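Local atomic coordinates of telomerase reverse transcriptase (Candida tropicalis MYA-3404, PDB entry 6ZD1), a protein that probably lengthens chromosome ends by copying a template sequence within the telomerase RNA into simple DNA repeats. Residues Ser304-Thr309 / Leu497-Val501; Cys343-Asn348 / Cys473-Tyr477; Leu330-Met335 / Ile558-Leu563. One frame throughout, in Å; residues are numbered along the deposited sequence.

How the contacts relate
Following the chain from the N terminus, the first segment of contact 1 leads into helix 309-326, and those of contact 3 and contact 2 follow in turn, running into strand 334-339 and on helix 343-346. Contact 2 is the first to close, when the chain returns 125 residues later as helix 469-484. Strand 495-500 then completes contact 1, and the end of strand 556-559 and the turn after it complete contact 3. Contact 2 thus lies within the loops of both others, whereas contacts 1 and 3 cross. Contacts 1 and 3 reach the same antiparallel palm sheet at separate places; contacts 1 and 2 meet directly through the Arg499-Asp474 salt bridge.

Contact 1 (Ser304-Thr309 / Leu497-Val501); sequences SSVNST and LLRLV
Ser304-Thr309 is an irregular linker leading into helix 309-326, running at 44° to the end of strand 495-500 and touching it through one bridge of parallel pattern, Ser305 with Arg499 (CA-CA 4.7 Å). Ser304 lies near Leu498; its O accepts a weak hydrogen bond from Arg499 N (3.0 Å) and a CA-H...O contact from Leu498 CA (3.3 Å), while its OG bonds Trp489. Ser305, small and polar (chi1 m), accepts Arg499 NE on OG at 3.2 Å. Extended Val306 returns the pairing, its N donating to Arg499 O at 2.9 Å. The linker therefore borders the outermost strand of the reverse transcriptase palm sheet, just before the hairpin turn to strand 503-508. Branched Val306 (chi1 t) also fills space against Leu498, CG2 to CD2 3.6 Å. Arg499 (t, t, p) runs past Ser305, its guanidinium edge at that OG, so that NH2 forms a salt bridge with Asp474 on helix 469-484; its NH1 weakly bonds Val501 O (3.2 Å). Beyond Asn307, Ser308 takes the N-cap position, chi1 p, its OG bonded to Glu614. Thr309 begins the helix with OG1 3.4 Å from CD2 of Leu500, whose other methyl, CD1, lies 4.0 Å from Val306 O.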
loop_
_atom_site.group_PDB
_atom_site.type_symbol
_atom_site.label_atom_id
_atom_site.label_comp_id
_atom_site.label_asym_id
_atom_site.label_seq_id
_atom_site.Cartn_x
_atom_site.Cartn_y
_atom_site.Cartn_z
ATOM N N SER A 304 6.338 -22.567 11.849
ATOM C CA SER A 304 5.127 -21.989 12.415
ATOM C C SER A 304 4.940 -20.534 12.003
ATOM O O SER A 304 3.806 -20.044 11.993
ATOM C CB SER A 304 5.155 -22.108 13.941
ATOM O OG SER A 304 5.298 -23.461 14.345
ATOM N N SER A 305 6.018 -19.842 11.641
ATOM C CA SER A 305 5.922 -18.461 11.181
ATOM C C SER A 305 5.499 -18.448 9.717
ATOM O O SER A 305 6.241 -18.911 8.844
ATOM C CB SER A 305 7.254 -17.738 11.376
ATOM O OG SER A 305 7.588 -17.643 12.752
ATOM N N VAL A 306 4.312 -17.911 9.449
ATOM C CA VAL A 306 3.681 -17.972 8.134
ATOM C C VAL A 306 3.709 -16.586 7.502
ATOM O O VAL A 306 3.527 -15.574 8.189
ATOM C CB VAL A 306 2.244 -18.515 8.252
ATOM C CG1 VAL A 306 1.387 -18.039 7.110
ATOM C CG2 VAL A 306 2.263 -20.034 8.295
ATOM N N ASN A 307 3.924 -16.542 6.187
ATOM C CA ASN A 307 4.188 -15.286 5.502
ATOM C C ASN A 307 2.951 -14.630 4.894
ATOM O O ASN A 307 3.036 -13.468 4.487
ATOM C CB ASN A 307 5.237 -15.503 4.406
ATOM C CG ASN A 307 6.579 -15.940 4.966
ATOM O OD1 ASN A 307 6.946 -15.578 6.086
ATOM N ND2 ASN A 307 7.318 -16.721 4.189
ATOM N N SER A 308 1.810 -15.312 4.831
ATOM C CA SER A 308 0.647 -14.730 4.168
ATOM C C SER A 308 -0.628 -15.381 4.690
ATOM O O SER A 308 -0.592 -16.400 5.383
ATOM C CB SER A 308 0.749 -14.878 2.646
ATOM O OG SER A 308 0.745 -16.243 2.260
ATOM N N THR A 309 -1.767 -14.770 4.344
ATOM C CA THR A 309 -3.055 -15.275 4.812
ATOM C C THR A 309 -3.407 -16.608 4.158
ATOM O O THR A 309 -3.833 -17.551 4.838
ATOM C CB THR A 309 -4.158 -14.247 4.555
ATOM O OG1 THR A 309 -4.087 -13.214 5.547
ATOM C CG2 THR A 309 -5.530 -14.904 4.614
ATOM N N LEU A 497 0.576 -24.412 15.310
ATOM C CA LEU A 497 0.729 -22.997 15.619
ATOM C C LEU A 497 1.114 -22.236 14.359
ATOM O O LEU A 497 1.994 -22.670 13.607
ATOM C CB LEU A 497 1.789 -22.773 16.706
ATOM C CG LEU A 497 2.052 -21.328 17.144
ATOM C CD1 LEU A 497 0.842 -20.754 17.869
ATOM C CD2 LEU A 497 3.300 -21.235 18.012
ATOM N N LEU A 498 0.465 -21.094 14.141
ATOM C CA LEU A 498 0.678 -20.261 12.967
ATOM C C LEU A 498 0.827 -18.810 13.401
ATOM O O LEU A 498 0.189 -18.373 14.368
ATOM C CB LEU A 498 -0.472 -20.383 11.968
ATOM C CG LEU A 498 -0.721 -21.753 11.343
ATOM C CD1 LEU A 498 -1.913 -21.663 10.414
ATOM C CD2 LEU A 498 0.513 -22.222 10.597
ATOM N N ARG A 499 1.693 -18.075 12.697
ATOM C CA ARG A 499 1.956 -16.676 12.994
ATOM C C ARG A 499 1.792 -15.851 11.726
ATOM O O ARG A 499 2.341 -16.194 10.677
ATOM C CB ARG A 499 3.352 -16.479 13.599
ATOM C CG ARG A 499 3.610 -15.057 14.074
ATOM C CD ARG A 499 4.998 -14.895 14.677
ATOM N NE ARG A 499 6.047 -15.039 13.675
ATOM C CZ ARG A 499 6.402 -14.080 12.827
ATOM N NH1 ARG A 499 5.782 -12.907 12.855
ATOM N NH2 ARG A 499 7.369 -14.298 11.948
ATOM N N LEU A 500 1.052 -14.745 11.864
ATOM C CA LEU A 500 0.798 -13.780 10.763
ATOM C C LEU A 500 1.057 -12.368 11.303
ATOM O O LEU A 500 0.152 -11.817 11.963
ATOM C CB LEU A 500 -0.649 -13.933 10.287
ATOM C CG LEU A 500 -0.972 -13.277 8.945
ATOM C CD1 LEU A 500 0.273 -13.177 8.078
ATOM C CD2 LEU A 500 -2.068 -14.042 8.218
ATOM N N VAL A 501 2.256 -11.834 11.047
ATOM C CA VAL A 501 2.672 -10.474 11.512
ATOM C C VAL A 501 2.560 -10.404 13.041
ATOM O O VAL A 501 3.550 -10.740 13.720
ATOM C CB VAL A 501 1.870 -9.351 10.824
ATOM C CG1 VAL A 501 2.417 -7.975 11.168
ATOM C CG2 VAL A 501 1.811 -9.544 9.316
#

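Contact 2 (Cys343-Asn348 / Cys473-Tyr477); sequences CYDRLN and CDILY
Helix 343-346, a single weakly bonded turn shortly after palm strand 334-339, packs here on helix 469-484, in the palm of the reverse transcriptase fold. No hydrogen bond joins Cys343-Asn348 to Cys473-Tyr477; the fit is one of shape. The backbones come closest at Tyr344 and Cys473 (CA-CA 7.1 Å), a spacing that suits the short cysteine side chain. Cys473 points across with chi1 t, and its sulfur settles into a hollow bounded by Cys343, the Tyr344 ring and Leu347. Its SG is 3.9 Å from SG of Cys343, a van der Waals contact too long for a disulfide, and 4.2 Å from CD1 of Leu347. The Tyr344 CA-CB bond leads away, but chi1 m swings the ring round so that Cys473 SG lies 4.8 Å from its centroid in an oblique sulfur-aromatic contact, with Cys473 CB 3.7 Å from CE2. The opposing bump is Leu347 (t, p): its CD1 enters the notch between Cys473, Leu476 and Tyr477, meeting Leu476 CD2 at 3.6 Å and Tyr477 CE1 at 4.1 Å. Tyr477 (chi1 m) brings its long ring beside Cys343, where OH comes within 3.2 Å of CB, a close fit to which the small cysteine side chain is suited. One turn holds the cluster's helical half together, Tyr477 N bonding Cys473 O at 3.0 Å. Past Leu347 the chain extends and Asn348 N-caps the next helix, its OD1 bonded to Ala351 N, while its own carbonyl O rests 4.0 Å from CD2 of Leu476.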
loop_
_atom_site.group_PDB
_atom_site.type_symbol
_atom_site.label_atom_id
_atom_site.label_comp_id
_atom_site.label_asym_id
_atom_site.label_seq_id
_atom_site.Cartn_x
_atom_site.Cartn_y
_atom_site.Cartn_z
ATOM N N CYS A 343 3.188 -3.989 18.386
ATOM C CA CYS A 343 4.406 -4.786 18.247
ATOM C C CYS A 343 5.593 -3.949 17.776
ATOM O O CYS A 343 6.735 -4.211 18.174
ATOM C CB CYS A 343 4.165 -5.956 17.295
ATOM S SG CYS A 343 3.938 -5.483 15.583
ATOM N N TYR A 344 5.356 -2.952 16.916
ATOM C CA TYR A 344 6.457 -2.110 16.451
ATOM C C TYR A 344 6.911 -1.127 17.525
ATOM O O TYR A 344 8.117 -0.922 17.716
ATOM C CB TYR A 344 6.059 -1.350 15.186
ATOM C CG TYR A 344 6.015 -2.202 13.945
ATOM C CD1 TYR A 344 4.807 -2.501 13.327
ATOM C CD2 TYR A 344 7.181 -2.715 13.391
ATOM C CE1 TYR A 344 4.762 -3.284 12.192
ATOM C CE2 TYR A 344 7.146 -3.498 12.256
ATOM C CZ TYR A 344 5.934 -3.780 11.660
ATOM O OH TYR A 344 5.896 -4.563 10.527
ATOM N N ASP A 345 5.964 -0.492 18.224
ATOM C CA ASP A 345 6.342 0.458 19.267
ATOM C C ASP A 345 7.011 -0.245 20.440
ATOM O O ASP A 345 7.959 0.289 21.031
ATOM C CB ASP A 345 5.121 1.243 19.756
ATOM C CG ASP A 345 4.517 2.131 18.681
ATOM O OD1 ASP A 345 3.363 1.875 18.279
ATOM O OD2 ASP A 345 5.196 3.080 18.234
ATOM N N ARG A 346 6.536 -1.439 20.792
ATOM C CA ARG A 346 7.010 -2.164 21.965
ATOM C C ARG A 346 8.170 -3.102 21.659
ATOM O O ARG A 346 8.692 -3.729 22.586
ATOM C CB ARG A 346 5.866 -2.968 22.603
ATOM C CG ARG A 346 4.569 -2.196 22.859
ATOM C CD ARG A 346 4.805 -0.859 23.534
ATOM N NE ARG A 346 5.372 -0.993 24.873
ATOM C CZ ARG A 346 5.842 0.027 25.584
ATOM N NH1 ARG A 346 5.820 1.255 25.083
ATOM N NH2 ARG A 346 6.341 -0.179 26.794
ATOM N N LEU A 347 8.582 -3.211 20.395
ATOM C CA LEU A 347 9.645 -4.134 20.014
ATOM C C LEU A 347 10.912 -3.850 20.812
ATOM O O LEU A 347 11.293 -2.693 21.010
ATOM C CB LEU A 347 9.930 -4.015 18.517
ATOM C CG LEU A 347 10.463 -5.243 17.779
ATOM C CD1 LEU A 347 9.363 -6.283 17.624
ATOM C CD2 LEU A 347 11.032 -4.856 16.424
ATOM N N ASN A 348 11.548 -4.914 21.303
ATOM C CA ASN A 348 12.749 -4.779 22.123
ATOM C C ASN A 348 13.968 -4.682 21.212
ATOM O O ASN A 348 14.334 -5.657 20.544
ATOM C CB ASN A 348 12.873 -5.957 23.087
ATOM C CG ASN A 348 13.991 -5.773 24.091
ATOM O OD1 ASN A 348 15.163 -5.983 23.777
ATOM N ND2 ASN A 348 13.636 -5.386 25.311
ATOM N N CYS A 473 10.774 -7.010 12.571
ATOM C CA CYS A 473 9.738 -7.651 13.372
ATOM C C CYS A 473 9.574 -9.116 12.991
ATOM O O CYS A 473 9.277 -9.951 13.853
ATOM C CB CYS A 473 8.421 -6.890 13.200
ATOM S SG CYS A 473 7.069 -7.415 14.269
ATOM N N ASP A 474 9.808 -9.452 11.722
ATOM C CA ASP A 474 9.713 -10.843 11.286
ATOM C C ASP A 474 10.857 -11.676 11.851
ATOM O O ASP A 474 10.644 -12.805 12.309
ATOM C CB ASP A 474 9.704 -10.903 9.758
ATOM C CG ASP A 474 9.197 -12.228 9.222
ATOM O OD1 ASP A 474 8.794 -13.095 10.030
ATOM O OD2 ASP A 474 9.198 -12.401 7.985
ATOM N N ILE A 475 12.076 -11.133 11.831
ATOM C CA ILE A 475 13.225 -11.842 12.391
ATOM C C ILE A 475 13.013 -12.107 13.877
ATOM O O ILE A 475 13.225 -13.224 14.364
ATOM C CB ILE A 475 14.521 -11.047 12.146
ATOM C CG1 ILE A 475 14.896 -11.056 10.665
ATOM C CG2 ILE A 475 15.663 -11.606 12.982
ATOM C CD1 ILE A 475 16.108 -10.199 10.359
ATOM N N LEU A 476 12.600 -11.078 14.622
ATOM C CA LEU A 476 12.488 -11.214 16.071
ATOM C C LEU A 476 11.384 -12.194 16.455
ATOM O O LEU A 476 11.594 -13.085 17.288
ATOM C CB LEU A 476 12.244 -9.842 16.710
ATOM C CG LEU A 476 12.117 -9.823 18.238
ATOM C CD1 LEU A 476 13.295 -10.524 18.891
ATOM C CD2 LEU A 476 11.994 -8.408 18.773
ATOM N N TYR A 477 10.199 -12.056 15.851
ATOM C CA TYR A 477 9.090 -12.930 16.224
ATOM C C TYR A 477 9.300 -14.360 15.732
ATOM O O TYR A 477 8.854 -15.308 16.390
ATOM C CB TYR A 477 7.763 -12.366 15.705
ATOM C CG TYR A 477 7.153 -11.283 16.581
ATOM C CD1 TYR A 477 7.859 -10.729 17.644
ATOM C CD2 TYR A 477 5.861 -10.828 16.351
ATOM C CE1 TYR A 477 7.296 -9.742 18.444
ATOM C CE2 TYR A 477 5.291 -9.844 17.144
ATOM C CZ TYR A 477 6.011 -9.304 18.187
ATOM O OH TYR A 477 5.442 -8.328 18.973
#

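Contact 3 (Leu330-Met335 / Ile558-Leu563); sequences LPVLYM and INCLTL
Strand 556-559 closes with Ile558 and Asn559; the branched side chain of Ile558 faces the other segment and sets CG2 4.2 Å from SE of Met335, a selenomethionine in the crystal. Asn559 points away, and its OD1 accepts a hydrogen bond from Leu561 N at 2.8 Å. A weak second bond runs from Thr562 N to Asn559 OD1 at 3.4 Å; the first makes an Asx turn, a role for which a short amide side chain is well suited. Cys560, nearest Leu333 by backbone (CA-CA 6.6 Å), is small enough to lie close to the chain just ahead of strand 334-339: its SG is 3.2 Å from Leu333 O and 3.9 Å from CG of Met335. The chain then curls through Leu561 and Thr562, whose CA-to-CB bonds point away, although the tip of Leu561 turns back somewhat, while their backbone receives the tip of Leu330, with CD2 3.4 Å from Leu561 O and 3.7 Å from Thr562 CA. Leu563, with positive phi (58°), completes the turn and faces back inward, CD1 touching Leu333 CD1 at 3.6 Å and CD2 touching Met335 CE at 3.7 Å. Met335, flexible and long (p, t, p), thus bridges Ile558, Cys560 and Leu563, and no hydrogen bond links the segments. Helix 309-326 adds Ile316 and Phe319 to this apolar core. The whole is an Asx-turn connection between strands 556-559 and 565-567 of a small antiparallel sheet, packed on the start of the palm strand 334-339.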
loop_
_atom_site.group_PDB
_atom_site.type_symbol
_atom_site.label_atom_id
_atom_site.label_comp_id
_atom_site.label_asym_id
_atom_site.label_seq_id
_atom_site.Cartn_x
_atom_site.Cartn_y
_atom_site.Cartn_z
ATOM N N LEU A 330 -12.325 -36.762 12.512
ATOM C CA LEU A 330 -11.871 -35.478 13.016
ATOM C C LEU A 330 -12.094 -35.430 14.516
ATOM O O LEU A 330 -13.242 -35.576 14.965
ATOM C CB LEU A 330 -12.608 -34.334 12.331
ATOM C CG LEU A 330 -11.845 -33.011 12.324
ATOM C CD1 LEU A 330 -10.497 -33.197 11.642
ATOM C CD2 LEU A 330 -12.655 -31.927 11.638
ATOM N N PRO A 331 -11.052 -35.263 15.322
ATOM C CA PRO A 331 -11.236 -35.219 16.774
ATOM C C PRO A 331 -11.813 -33.878 17.206
ATOM O O PRO A 331 -11.891 -32.918 16.437
ATOM C CB PRO A 331 -9.815 -35.402 17.330
ATOM C CG PRO A 331 -8.925 -35.661 16.131
ATOM C CD PRO A 331 -9.640 -35.107 14.943
ATOM N N VAL A 332 -12.220 -33.829 18.472
ATOM C CA VAL A 332 -12.590 -32.556 19.077
ATOM C C VAL A 332 -11.336 -31.699 19.164
ATOM O O VAL A 332 -10.321 -32.116 19.733
ATOM C CB VAL A 332 -13.229 -32.762 20.457
ATOM C CG1 VAL A 332 -13.571 -31.420 21.088
ATOM C CG2 VAL A 332 -14.469 -33.638 20.336
ATOM N N LEU A 333 -11.390 -30.511 18.570
ATOM C CA LEU A 333 -10.235 -29.635 18.446
ATOM C C LEU A 333 -10.432 -28.382 19.281
ATOM O O LEU A 333 -11.549 -27.870 19.398
ATOM C CB LEU A 333 -9.989 -29.251 16.985
ATOM C CG LEU A 333 -9.620 -30.424 16.080
ATOM C CD1 LEU A 333 -9.533 -29.970 14.641
ATOM C CD2 LEU A 333 -8.308 -31.048 16.531
ATOM N N TYR A 334 -9.343 -27.898 19.865
ATOM C CA TYR A 334 -9.338 -26.692 20.675
ATOM C C TYR A 334 -8.492 -25.645 19.971
ATOM O O TYR A 334 -7.431 -25.962 19.424
ATOM C CB TYR A 334 -8.783 -26.972 22.076
ATOM C CG TYR A 334 -9.399 -28.182 22.737
ATOM C CD1 TYR A 334 -8.998 -29.468 22.391
ATOM C CD2 TYR A 334 -10.380 -28.043 23.704
ATOM C CE1 TYR A 334 -9.564 -30.577 22.980
ATOM C CE2 TYR A 334 -10.952 -29.148 24.302
ATOM C CZ TYR A 334 -10.539 -30.413 23.935
ATOM O OH TYR A 334 -11.099 -31.522 24.525
HETATM N N MSE A 335 -8.972 -24.409 19.949
HETATM C CA MSE A 335 -8.204 -23.360 19.298
HETATM C C MSE A 335 -8.253 -22.025 20.020
HETATM O O MSE A 335 -9.249 -21.669 20.654
HETATM C CB MSE A 335 -8.659 -23.185 17.852
HETATM C CG MSE A 335 -10.133 -22.919 17.681
HETATM SE SE MSE A 335 -10.566 -22.783 15.789
HETATM C CE MSE A 335 -10.011 -24.565 15.234
ATOM N N ILE A 558 -13.113 -19.544 10.426
ATOM C CA ILE A 558 -12.643 -20.898 10.697
ATOM C C ILE A 558 -13.648 -21.591 11.606
ATOM O O ILE A 558 -13.918 -21.119 12.719
ATOM C CB ILE A 558 -11.245 -20.899 11.329
ATOM C CG1 ILE A 558 -10.253 -20.175 10.417
ATOM C CG2 ILE A 558 -10.791 -22.325 11.588
ATOM C CD1 ILE A 558 -8.880 -19.997 11.027
ATOM N N ASN A 559 -14.197 -22.710 11.135
ATOM C CA ASN A 559 -15.116 -23.517 11.928
ATOM C C ASN A 559 -14.312 -24.475 12.800
ATOM O O ASN A 559 -13.544 -25.297 12.289
ATOM C CB ASN A 559 -16.087 -24.282 11.027
ATOM C CG ASN A 559 -17.232 -24.921 11.805
ATOM O OD1 ASN A 559 -17.017 -25.620 12.794
ATOM N ND2 ASN A 559 -18.457 -24.675 11.360
ATOM N N CYS A 560 -14.493 -24.368 14.118
ATOM C CA CYS A 560 -13.740 -25.182 15.067
ATOM C C CYS A 560 -14.095 -26.659 14.984
ATOM O O CYS A 560 -13.283 -27.503 15.374
ATOM C CB CYS A 560 -13.992 -24.673 16.487
ATOM S SG CYS A 560 -13.038 -25.493 17.778
ATOM N N LEU A 561 -15.283 -26.985 14.485
ATOM C CA LEU A 561 -15.788 -28.350 14.484
ATOM C C LEU A 561 -15.354 -29.137 13.255
ATOM O O LEU A 561 -15.049 -30.328 13.361
ATOM C CB LEU A 561 -17.312 -28.337 14.574
ATOM C CG LEU A 561 -17.942 -29.600 15.148
ATOM C CD1 LEU A 561 -17.419 -29.847 16.553
ATOM C CD2 LEU A 561 -19.452 -29.461 15.152
ATOM N N THR A 562 -15.352 -28.503 12.084
ATOM C CA THR A 562 -15.000 -29.170 10.840
ATOM C C THR A 562 -13.733 -28.628 10.192
ATOM O O THR A 562 -13.309 -29.169 9.163
ATOM C CB THR A 562 -16.159 -29.065 9.842
ATOM O OG1 THR A 562 -16.403 -27.687 9.538
ATOM C CG2 THR A 562 -17.422 -29.675 10.429
ATOM N N LEU A 563 -13.121 -27.586 10.758
ATOM C CA LEU A 563 -11.934 -26.948 10.180
ATOM C C LEU A 563 -12.216 -26.440 8.766
ATOM O O LEU A 563 -11.375 -26.530 7.869
ATOM C CB LEU A 563 -10.715 -27.875 10.209
ATOM C CG LEU A 563 -10.012 -28.002 11.568
ATOM C CD1 LEU A 563 -8.665 -28.696 11.424
ATOM C CD2 LEU A 563 -9.843 -26.645 12.233
#